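Local atomic coordinates of levoglucosan dehydrogenase (Pseudarthrobacter phenanthrenivorans, PDB entry 6A3F), a protein that catalyses the NAD(+)-dependent oxidation of levoglucosan to 3-dehydrolevoglucosan, working as a homotetramer of the Gfo/Idh/MocA family. Residues V96-T101 and H119-K124; R154-V159 and G356-I361; G172-F177 and N276-S281; S233-E238 and V264-M269. All blocks are in the same frame, centred on the assembly; numbering follows the deposited sequence.

Along the chain, contact 1 closes first, inside the N-terminal Rossmann domain, where strands 96-100 and 119-122 are neighbours in the parallel sheet. Contact 2 then sets the start of helix 157-167 against helix 355-371; contact 3 is nested within the loop it closes, and contact 4 within that of contact 3. Centres of contacts 1 and 2 lie about 17 Å apart. Contacts 3 and 4, about 28 Å apart between centres, both reach the mixed sheet of the C-terminal domain, contact 4 at the end of strand 225-233 and the loop after it. Both touch a second subunit, so this part of the sheet lies at a subunit interface of the tetramer, while contact 1 holds cofactor-binding residues.

Contact 1 of 4, residues V96-T101 and H119-K124; sequences VVDIAT and HIICEK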
# COMPACT_ATOMS: atom_id res chain seq x y z
N VAL B 96 -2.69 40.08 -17.72
CA VAL B 96 -2.28 38.68 -17.75
C VAL B 96 -3.13 37.92 -18.78
O VAL B 96 -4.35 37.98 -18.73
CB VAL B 96 -2.43 38.03 -16.36
CG1 VAL B 96 -2.10 36.55 -16.42
CG2 VAL B 96 -1.56 38.71 -15.31
N VAL B 97 -2.46 37.17 -19.64
CA VAL B 97 -3.14 36.28 -20.54
C VAL B 97 -2.85 34.81 -20.16
O VAL B 97 -1.69 34.42 -20.04
CB VAL B 97 -2.69 36.56 -21.98
CG1 VAL B 97 -3.30 35.60 -22.98
CG2 VAL B 97 -3.02 38.01 -22.33
N ASP B 98 -3.95 34.10 -19.94
CA ASP B 98 -3.96 32.66 -19.63
C ASP B 98 -4.38 31.91 -20.90
O ASP B 98 -5.54 31.96 -21.29
CB ASP B 98 -4.92 32.34 -18.48
CG ASP B 98 -4.83 30.89 -17.99
OD1 ASP B 98 -4.45 30.01 -18.80
OD2 ASP B 98 -5.15 30.64 -16.78
N ILE B 99 -3.41 31.21 -21.50
CA ILE B 99 -3.62 30.49 -22.74
C ILE B 99 -3.88 29.01 -22.41
O ILE B 99 -2.94 28.24 -22.07
CB ILE B 99 -2.43 30.63 -23.71
CG1 ILE B 99 -1.96 32.07 -23.90
CG2 ILE B 99 -2.81 29.97 -25.04
CD1 ILE B 99 -0.75 32.18 -24.77
N ALA B 100 -5.14 28.58 -22.58
CA ALA B 100 -5.53 27.24 -22.26
C ALA B 100 -6.21 26.59 -23.48
O ALA B 100 -7.08 25.78 -23.34
CB ALA B 100 -6.45 27.27 -21.08
N THR B 101 -5.79 26.95 -24.67
CA THR B 101 -6.29 26.30 -25.87
C THR B 101 -5.50 25.01 -26.14
O THR B 101 -4.38 24.80 -25.61
CB THR B 101 -6.10 27.23 -27.09
OG1 THR B 101 -4.69 27.35 -27.33
CG2 THR B 101 -6.65 28.63 -26.93
N HIS B 119 1.79 39.64 -19.36
CA HIS B 119 2.33 38.45 -18.67
C HIS B 119 1.53 37.23 -19.13
O HIS B 119 0.29 37.32 -19.37
CB HIS B 119 2.26 38.65 -17.15
CG HIS B 119 2.92 39.89 -16.66
ND1 HIS B 119 4.31 40.05 -16.60
CD2 HIS B 119 2.39 41.03 -16.17
CE1 HIS B 119 4.59 41.25 -16.12
NE2 HIS B 119 3.43 41.86 -15.83
N ILE B 120 2.21 36.10 -19.28
CA ILE B 120 1.55 34.96 -19.95
C ILE B 120 1.75 33.68 -19.12
O ILE B 120 2.89 33.33 -18.81
CB ILE B 120 2.09 34.73 -21.37
CG1 ILE B 120 2.06 36.01 -22.23
CG2 ILE B 120 1.35 33.57 -22.03
CD1 ILE B 120 3.09 36.01 -23.35
N ILE B 121 0.66 32.97 -18.89
CA ILE B 121 0.73 31.55 -18.54
C ILE B 121 0.11 30.73 -19.67
O ILE B 121 -0.99 30.96 -20.07
CB ILE B 121 0.11 31.22 -17.15
CG1 ILE B 121 0.27 29.73 -16.81
CG2 ILE B 121 -1.34 31.64 -17.04
CD1 ILE B 121 0.17 29.46 -15.29
N CYS B 122 0.87 29.75 -20.13
CA CYS B 122 0.46 28.95 -21.23
C CYS B 122 0.43 27.47 -20.84
O CYS B 122 1.34 26.97 -20.21
CB CYS B 122 1.41 29.20 -22.40
SG CYS B 122 0.92 28.34 -23.91
N GLU B 123 -0.60 26.80 -21.31
CA GLU B 123 -0.69 25.32 -21.18
C GLU B 123 0.47 24.63 -21.88
O GLU B 123 1.08 25.14 -22.85
CB GLU B 123 -1.98 24.77 -21.77
CG GLU B 123 -3.02 24.52 -20.72
CD GLU B 123 -2.69 23.35 -19.79
OE1 GLU B 123 -1.54 22.88 -19.78
OE2 GLU B 123 -3.59 22.95 -19.05
N LYS B 124 0.74 23.42 -21.41
CA LYS B 124 1.72 22.57 -22.05
C LYS B 124 1.07 21.66 -23.10
O LYS B 124 -0.17 21.53 -23.12
CB LYS B 124 2.44 21.74 -20.99
CG LYS B 124 1.59 21.21 -19.84
CD LYS B 124 0.42 20.32 -20.21
CE LYS B 124 0.78 19.06 -20.95
NZ LYS B 124 -0.42 18.30 -21.35
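Ile99 lies against Ile120 and Cys122 on one face of the parallel sheet, where segments 96-101 and 119-124 are neighbours. Its CB lies 3.9 Å from Ile121 O, and Cys122 SG is beside it, 4.1 Å from Ile99 CB. With CG1 beside the backbone N (chi1 -48°) and the chain extended beyond it (chi2 176°), the branch runs back to Ile120, two residues before its register partner Cys122. CG1 is equally close to Ile120 CG2 and to Ile121 O, and the tip, Ile99 CD1, reaches Ile120 CG2 at 3.7 Å, the two side chains crossing at a slant. Helix 106-115 covers this face through Ile109, Ala110 and Ala113, and it is the helix of the beta-alpha-beta unit whose two strands pair here, within the Rossmann fold that binds NADH. The strands run parallel at an axis separation of 4.7 Å. Val97 and Ile99 each use both N and O: Val97 N donates to His119 O, Ile121 N to Val97 O, Ile99 N to Ile121 O and Glu123 N to Ile99 O, all at 2.8 to 3.0 Å. On the other face, Asp98 and Ile121 stand side by side, Ile121 CG2 resting 3.7 Å from Asp98 CG. The carboxylate of Asp98 is held from outside the pair, its OD2 bonded to both Tyr42 and His38. Beyond the strand ends the chain enters the cofactor site: Thr101, Glu123 and Lys124 bind NADH, Lys124 also binds levoglucosan, and Glu123 OE1 accepts the Lys124 backbone N through its anti lone pair at 2.9 Å.

Contact 2 of 4, residues R154-V159 and G356-I361; sequences RRTPAV and GETKII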
# COMPACT_ATOMS: atom_id res chain seq x y z
N ARG B 154 4.59 19.80 -10.86
CA ARG B 154 5.81 19.97 -10.06
C ARG B 154 5.55 20.79 -8.79
O ARG B 154 6.43 20.80 -7.91
CB ARG B 154 6.94 20.55 -10.91
CG ARG B 154 6.83 22.04 -11.17
CD ARG B 154 8.14 22.82 -11.19
NE ARG B 154 8.95 22.59 -12.39
CZ ARG B 154 10.03 23.31 -12.72
NH1 ARG B 154 10.42 24.31 -11.95
NH2 ARG B 154 10.74 23.01 -13.79
N ARG B 155 4.40 21.47 -8.67
CA ARG B 155 4.04 22.23 -7.51
C ARG B 155 3.12 21.40 -6.59
O ARG B 155 2.53 21.95 -5.67
CB ARG B 155 3.43 23.58 -7.91
CG ARG B 155 4.51 24.61 -8.26
CD ARG B 155 4.01 25.90 -8.86
NE ARG B 155 5.06 26.92 -8.76
CZ ARG B 155 6.09 27.08 -9.59
NH1 ARG B 155 6.25 26.31 -10.66
NH2 ARG B 155 6.95 28.07 -9.35
N THR B 156 2.97 20.10 -6.82
CA THR B 156 2.48 19.21 -5.78
C THR B 156 3.45 19.31 -4.59
O THR B 156 4.66 19.14 -4.78
CB THR B 156 2.41 17.75 -6.23
OG1 THR B 156 1.69 17.56 -7.47
CG2 THR B 156 1.78 16.84 -5.19
N PRO B 157 2.93 19.57 -3.38
CA PRO B 157 3.86 19.81 -2.30
C PRO B 157 4.87 18.67 -2.15
O PRO B 157 6.03 18.94 -1.89
CB PRO B 157 2.98 20.03 -1.08
CG PRO B 157 1.78 20.70 -1.68
CD PRO B 157 1.59 19.97 -3.00
N ALA B 158 4.45 17.41 -2.29
CA ALA B 158 5.33 16.26 -2.19
C ALA B 158 6.52 16.34 -3.17
O ALA B 158 7.60 15.88 -2.88
CB ALA B 158 4.53 15.02 -2.43
N VAL B 159 6.27 16.86 -4.37
CA VAL B 159 7.30 16.98 -5.38
C VAL B 159 8.30 18.10 -5.01
O VAL B 159 9.53 17.90 -5.11
CB VAL B 159 6.67 17.20 -6.77
CG1 VAL B 159 7.77 17.41 -7.84
CG2 VAL B 159 5.74 16.05 -7.11
N GLY B 356 -6.56 21.09 -7.67
CA GLY B 356 -6.76 22.52 -7.54
C GLY B 356 -5.62 23.19 -6.80
O GLY B 356 -5.17 24.27 -7.21
N GLU B 357 -5.14 22.56 -5.72
CA GLU B 357 -4.05 23.18 -4.92
C GLU B 357 -2.80 23.38 -5.79
O GLU B 357 -2.10 24.38 -5.59
CB GLU B 357 -3.74 22.37 -3.66
CG GLU B 357 -4.82 22.52 -2.61
CD GLU B 357 -5.96 21.50 -2.66
OE1 GLU B 357 -6.20 20.90 -3.73
OE2 GLU B 357 -6.60 21.27 -1.63
N THR B 358 -2.53 22.49 -6.74
CA THR B 358 -1.36 22.66 -7.60
C THR B 358 -1.52 23.93 -8.44
O THR B 358 -0.59 24.72 -8.61
CB THR B 358 -1.07 21.44 -8.48
OG1 THR B 358 -2.02 21.32 -9.56
CG2 THR B 358 -1.02 20.19 -7.64
N LYS B 359 -2.73 24.14 -8.92
CA LYS B 359 -3.01 25.37 -9.73
C LYS B 359 -2.98 26.63 -8.85
O LYS B 359 -2.58 27.72 -9.33
CB LYS B 359 -4.35 25.24 -10.45
CG LYS B 359 -4.47 24.11 -11.45
CD LYS B 359 -3.48 24.20 -12.62
CE LYS B 359 -3.82 25.30 -13.62
NZ LYS B 359 -2.71 25.44 -14.60
N ILE B 360 -3.42 26.52 -7.60
CA ILE B 360 -3.40 27.64 -6.66
C ILE B 360 -1.95 28.04 -6.33
O ILE B 360 -1.60 29.26 -6.30
CB ILE B 360 -4.26 27.34 -5.40
CG1 ILE B 360 -5.75 27.29 -5.72
CG2 ILE B 360 -4.01 28.38 -4.33
CD1 ILE B 360 -6.58 26.66 -4.66
N ILE B 361 -1.09 27.06 -6.14
CA ILE B 361 0.31 27.28 -5.83
C ILE B 361 1.00 27.88 -7.05
O ILE B 361 1.77 28.84 -6.95
CB ILE B 361 0.99 25.98 -5.39
CG1 ILE B 361 0.42 25.48 -4.07
CG2 ILE B 361 2.49 26.15 -5.27
CD1 ILE B 361 0.81 24.07 -3.77
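Arg155 and Ile361 slant across one another, with the aliphatic part of the arginine laid against a single methyl branch of the isoleucine. Ile361 CG2 is 3.8 Å from Arg155 CB and stays within 3.9 Å of Arg155 CD, so one methyl follows three successive carbons. Such contact depends on the arginine being drawn out from CG to NE (chi2 171°, chi3 163°). Its guanidinium passes beyond the isoleucine to outside partners, NE forming a salt bridge with Asp365 and NH1 a hydrogen bond with Ser377 O, so the charged end is tied down from outside the contact. The other branch of Ile361 turns toward the backbone: with CG1 beside the residue's own N (chi1 -66°), CD1 comes 3.3 Å from Arg155 O. The same CD1 meets the ring of Pro157 at CG, 4.1 Å away, again at a slant. In this way the first turn of helix 157-167, with Thr156 at its N-cap position and Pro157 next, packs against the flank of helix 355-371, residues nearly 200 positions apart in sequence. Thr156 and Thr358 form the remaining pair, side by side and pointing the same way. Here a methyl meets a hydroxyl, Thr358 CG2 lying 3.8 Å from Thr156 OG1, while each hydroxyl bonds elsewhere. Thr156 OG1 pairs with the carbonyl O of Tyr153, a residue that binds levoglucosan; Thr358 OG1 bonds both Tyr355 O and Asn152 ND2, and Tyr355 and Asn152 bind NADH.

Contact 3 of 4, residues G172-F177 and N276-S281; sequences GRILSF and NGAVGS
Val279 joins the two strands from both ends of its backbone: its N donates to Leu175 O at 3.0 Å, nearly straight at the hydrogen (167°), and its O accepts Phe177 N, also at 3.0 Å but more bent (146°). A water continues the connection, donating to Phe177 O, an oxygen whose position is less certain, and lying 2.7 Å from Ser281 OG, which is also bonded to Arg178. Ahead of the strand, Asn276 folds its side chain forward into an Asx turn, with OD1 taking the backbone N of Ala278 at 2.9 Å; this fixes the chain just where Ala278 enters the contact. Ala278 CB sits 3.4 Å from Leu175 O and packs more loosely on the CG2 methyl of Ile174. On the face carrying Ser176 and Val279, Val279 CG2 touches Ser176 OG at 3.7 Å. That hydroxyl, swung opposite the backbone N (chi1 -160°), is hydrogen-bonded to Glu267 of the second subunit, and Trp235 of the same subunit packs on Leu175 and Val279. The opposite face belongs to Phe177. Its ring extends away from the pairing, where it packs on Phe297, Ile299, Phe274 and Val222, with Phe177 CD1 4.0 Å from Ser281 O. Leu175 and Ser176 both stand opposite His300 on the adjoining strand, a classic beta bulge. The parallel pairing of strands 174-182 and 279-285 lies in a sheet whose other neighbouring strands are antiparallel, the large mixed sheet of the C-terminal substrate-binding domain in the Gfo/Idh/MocA family, and its Ser176 face meets the second subunit.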
# COMPACT_ATOMS: atom_id res chain seq x y z
N GLY B 172 22.15 12.32 -0.95
CA GLY B 172 23.44 12.28 -1.64
C GLY B 172 23.34 12.76 -3.08
O GLY B 172 22.48 13.57 -3.42
N ARG B 173 24.21 12.21 -3.92
CA ARG B 173 24.19 12.56 -5.32
C ARG B 173 23.22 11.65 -6.06
O ARG B 173 23.16 10.46 -5.80
CB ARG B 173 25.58 12.42 -5.94
CG ARG B 173 26.60 13.43 -5.41
CD ARG B 173 26.25 14.84 -5.80
NE ARG B 173 27.29 15.81 -5.48
CZ ARG B 173 28.31 16.14 -6.27
NH1 ARG B 173 28.44 15.62 -7.48
NH2 ARG B 173 29.18 17.05 -5.85
N ILE B 174 22.54 12.21 -7.03
CA ILE B 174 21.63 11.38 -7.83
C ILE B 174 22.39 10.54 -8.87
O ILE B 174 23.17 11.09 -9.64
CB ILE B 174 20.57 12.27 -8.48
CG1 ILE B 174 19.70 12.94 -7.40
CG2 ILE B 174 19.78 11.47 -9.50
CD1 ILE B 174 18.66 13.88 -7.93
N LEU B 175 22.07 9.23 -8.94
CA LEU B 175 22.62 8.30 -9.90
C LEU B 175 21.61 7.97 -11.00
O LEU B 175 21.99 7.86 -12.18
CB LEU B 175 23.01 7.02 -9.18
CG LEU B 175 23.89 7.21 -7.96
CD1 LEU B 175 24.19 5.87 -7.34
CD2 LEU B 175 25.15 8.01 -8.34
N SER B 176 20.34 7.71 -10.61
CA SER B 176 19.40 7.08 -11.51
C SER B 176 17.99 7.63 -11.22
O SER B 176 17.60 7.88 -10.07
CB SER B 176 19.50 5.57 -11.39
OG SER B 176 18.95 4.91 -12.52
N PHE B 177 17.24 7.87 -12.32
CA PHE B 177 15.88 8.39 -12.29
C PHE B 177 14.99 7.52 -13.17
O PHE B 177 15.36 7.13 -14.29
CB PHE B 177 15.85 9.86 -12.79
CG PHE B 177 14.47 10.45 -13.03
CD1 PHE B 177 13.78 10.22 -14.21
CD2 PHE B 177 13.83 11.21 -12.06
CE1 PHE B 177 12.51 10.73 -14.41
CE2 PHE B 177 12.59 11.77 -12.28
CZ PHE B 177 11.91 11.51 -13.45
N ASN B 276 24.56 15.84 -16.03
CA ASN B 276 25.39 15.68 -14.84
C ASN B 276 25.92 14.24 -14.68
O ASN B 276 26.57 13.98 -13.69
CB ASN B 276 24.61 16.14 -13.62
CG ASN B 276 23.43 15.24 -13.29
OD1 ASN B 276 23.39 14.11 -13.74
ND2 ASN B 276 22.50 15.77 -12.52
N GLY B 277 25.72 13.31 -15.62
CA GLY B 277 26.25 11.96 -15.59
C GLY B 277 25.28 10.94 -15.02
O GLY B 277 25.52 9.72 -15.14
N ALA B 278 24.17 11.38 -14.43
CA ALA B 278 23.10 10.42 -14.03
C ALA B 278 22.47 9.78 -15.27
O ALA B 278 22.65 10.26 -16.41
CB ALA B 278 22.06 11.10 -13.19
N VAL B 279 21.76 8.68 -15.03
CA VAL B 279 21.06 7.98 -16.08
C VAL B 279 19.58 7.89 -15.69
O VAL B 279 19.20 8.13 -14.55
CB VAL B 279 21.62 6.57 -16.35
CG1 VAL B 279 23.08 6.58 -16.85
CG2 VAL B 279 21.48 5.66 -15.14
N GLY B 280 18.73 7.59 -16.65
CA GLY B 280 17.33 7.39 -16.30
C GLY B 280 16.47 6.94 -17.47
O GLY B 280 16.94 6.66 -18.57
N SER B 281 15.17 6.94 -17.22
CA SER B 281 14.22 6.51 -18.23
C SER B 281 12.85 7.10 -17.87
O SER B 281 12.60 7.38 -16.70
CB SER B 281 14.19 5.01 -18.42
OG SER B 281 13.58 4.30 -17.35
O HOH W 1 15.13 4.41 -15.18

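Contact 4 of 4, residues S233-E238 and V264-M269; sequences STWIPE and VDDEVM
Val264 meets Thr234 through its backbone carbonyl, Thr234 OG1 donating to Val264 O at 2.7 Å from above the carbonyl plane. Asp265 brings mainly its backbone to the contact, its CA passing near Ser233 O; its carboxylate turns away to accept the backbone N of Gly205 and Leu207. Asp266 points at the other segment, and its OD2 receives two successive amides: Trp235 N at 2.8 Å, on the anti side, and Ile236 N at 2.9 Å, nearly along the C-O axis. Its OD1 takes a water that also donates to Ile236 O. The backbone N of Asp266 bonds Ser233 O at 2.8 Å, and Glu267 N makes a weak second bond to that oxygen, so that both residues oppose Ser233 in a classic beta bulge. Glu267 O in turn accepts Ser233 N at 2.9 Å. With CG opposite the backbone N (chi1 -177°) and the rest of the chain extended, Glu267 carries OE1 to Trp235 NE1 at 2.8 Å; the oxygen lies near the indole plane, whereas the carboxylate is turned 67° from the ring and is met from above its own plane. Thr285 also bonds OE1. Three buried carboxylates, those of Asp265, Asp266 and Glu267, thus each gather two or more donors, which would be expected to stabilise their negative charge. Through OE2, Glu267 ties the indole to Ser176 of the second subunit, whose Val279 also packs on Trp235.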
# COMPACT_ATOMS: atom_id res chain seq x y z
N SER B 233 5.17 3.97 -29.77
CA SER B 233 4.27 2.95 -30.14
C SER B 233 2.87 3.53 -30.28
O SER B 233 2.48 4.45 -29.53
CB SER B 233 4.28 1.83 -29.13
OG SER B 233 5.59 1.31 -28.93
N THR B 234 2.14 3.02 -31.28
CA THR B 234 0.72 3.32 -31.45
C THR B 234 -0.03 2.00 -31.39
O THR B 234 0.26 1.06 -32.18
CB THR B 234 0.43 4.08 -32.75
OG1 THR B 234 1.18 5.29 -32.72
CG2 THR B 234 -1.04 4.38 -32.93
N TRP B 235 -0.91 1.87 -30.41
CA TRP B 235 -1.61 0.63 -30.13
C TRP B 235 -3.04 0.60 -30.70
O TRP B 235 -3.57 -0.48 -30.88
CB TRP B 235 -1.70 0.43 -28.62
CG TRP B 235 -0.39 0.39 -27.92
CD1 TRP B 235 -0.02 1.14 -26.85
CD2 TRP B 235 0.67 -0.55 -28.16
NE1 TRP B 235 1.23 0.76 -26.43
CE2 TRP B 235 1.69 -0.24 -27.22
CE3 TRP B 235 0.90 -1.55 -29.12
CZ2 TRP B 235 2.89 -0.94 -27.17
CZ3 TRP B 235 2.10 -2.23 -29.06
CH2 TRP B 235 3.08 -1.92 -28.10
N ILE B 236 -3.65 1.76 -30.82
CA ILE B 236 -5.04 1.88 -31.36
C ILE B 236 -4.91 2.83 -32.56
O ILE B 236 -4.82 4.03 -32.44
CB ILE B 236 -6.03 2.36 -30.27
CG1 ILE B 236 -6.16 1.29 -29.18
CG2 ILE B 236 -7.38 2.77 -30.90
CD1 ILE B 236 -7.00 1.68 -28.00
N PRO B 237 -4.73 2.24 -33.76
CA PRO B 237 -4.27 3.03 -34.88
C PRO B 237 -5.41 3.72 -35.65
O PRO B 237 -5.13 4.48 -36.54
CB PRO B 237 -3.60 1.99 -35.79
CG PRO B 237 -4.35 0.73 -35.49
CD PRO B 237 -4.58 0.80 -33.99
N GLU B 238 -6.64 3.44 -35.26
CA GLU B 238 -7.81 3.99 -35.91
C GLU B 238 -8.87 4.28 -34.84
O GLU B 238 -9.15 3.45 -34.00
CB GLU B 238 -8.25 2.91 -36.91
CG GLU B 238 -9.60 3.04 -37.52
CD GLU B 238 -9.70 2.04 -38.66
OE1 GLU B 238 -10.30 0.98 -38.45
OE2 GLU B 238 -9.07 2.30 -39.70
N VAL B 264 -0.31 9.54 -34.12
CA VAL B 264 0.56 9.92 -33.04
C VAL B 264 0.80 8.69 -32.20
O VAL B 264 0.14 7.71 -32.39
CB VAL B 264 -0.01 11.05 -32.18
CG1 VAL B 264 -0.10 12.34 -32.96
CG2 VAL B 264 -1.35 10.67 -31.56
N ASP B 265 1.74 8.84 -31.26
CA ASP B 265 2.11 7.81 -30.35
C ASP B 265 1.05 7.68 -29.22
O ASP B 265 0.62 8.71 -28.70
CB ASP B 265 3.48 8.19 -29.76
CG ASP B 265 3.47 9.52 -29.02
OD1 ASP B 265 3.36 10.58 -29.66
OD2 ASP B 265 3.58 9.54 -27.76
N ASP B 266 0.69 6.45 -28.89
CA ASP B 266 -0.07 6.09 -27.67
C ASP B 266 0.88 5.90 -26.45
O ASP B 266 0.44 5.98 -25.29
CB ASP B 266 -0.85 4.80 -27.85
CG ASP B 266 -2.10 4.98 -28.74
OD1 ASP B 266 -2.72 6.09 -28.76
OD2 ASP B 266 -2.41 3.95 -29.39
N GLU B 267 2.16 5.72 -26.75
CA GLU B 267 3.13 5.28 -25.75
C GLU B 267 4.54 5.68 -26.18
O GLU B 267 4.86 5.58 -27.38
CB GLU B 267 3.04 3.77 -25.55
CG GLU B 267 3.98 3.24 -24.46
CD GLU B 267 3.64 1.85 -23.96
OE1 GLU B 267 2.47 1.49 -24.00
OE2 GLU B 267 4.56 1.10 -23.54
N VAL B 268 5.32 6.16 -25.19
CA VAL B 268 6.69 6.50 -25.41
C VAL B 268 7.52 5.87 -24.29
O VAL B 268 7.14 5.93 -23.13
CB VAL B 268 6.91 8.02 -25.49
CG1 VAL B 268 6.41 8.76 -24.26
CG2 VAL B 268 8.38 8.35 -25.74
N MET B 269 8.62 5.21 -24.63
CA MET B 269 9.65 4.99 -23.62
C MET B 269 10.98 5.54 -24.13
O MET B 269 11.29 5.45 -25.33
CB MET B 269 9.76 3.52 -23.22
CG MET B 269 10.33 2.58 -24.24
SD MET B 269 10.40 0.81 -23.72
CE MET B 269 10.55 0.04 -25.33
O HOH W 2 -4.91 5.79 -30.29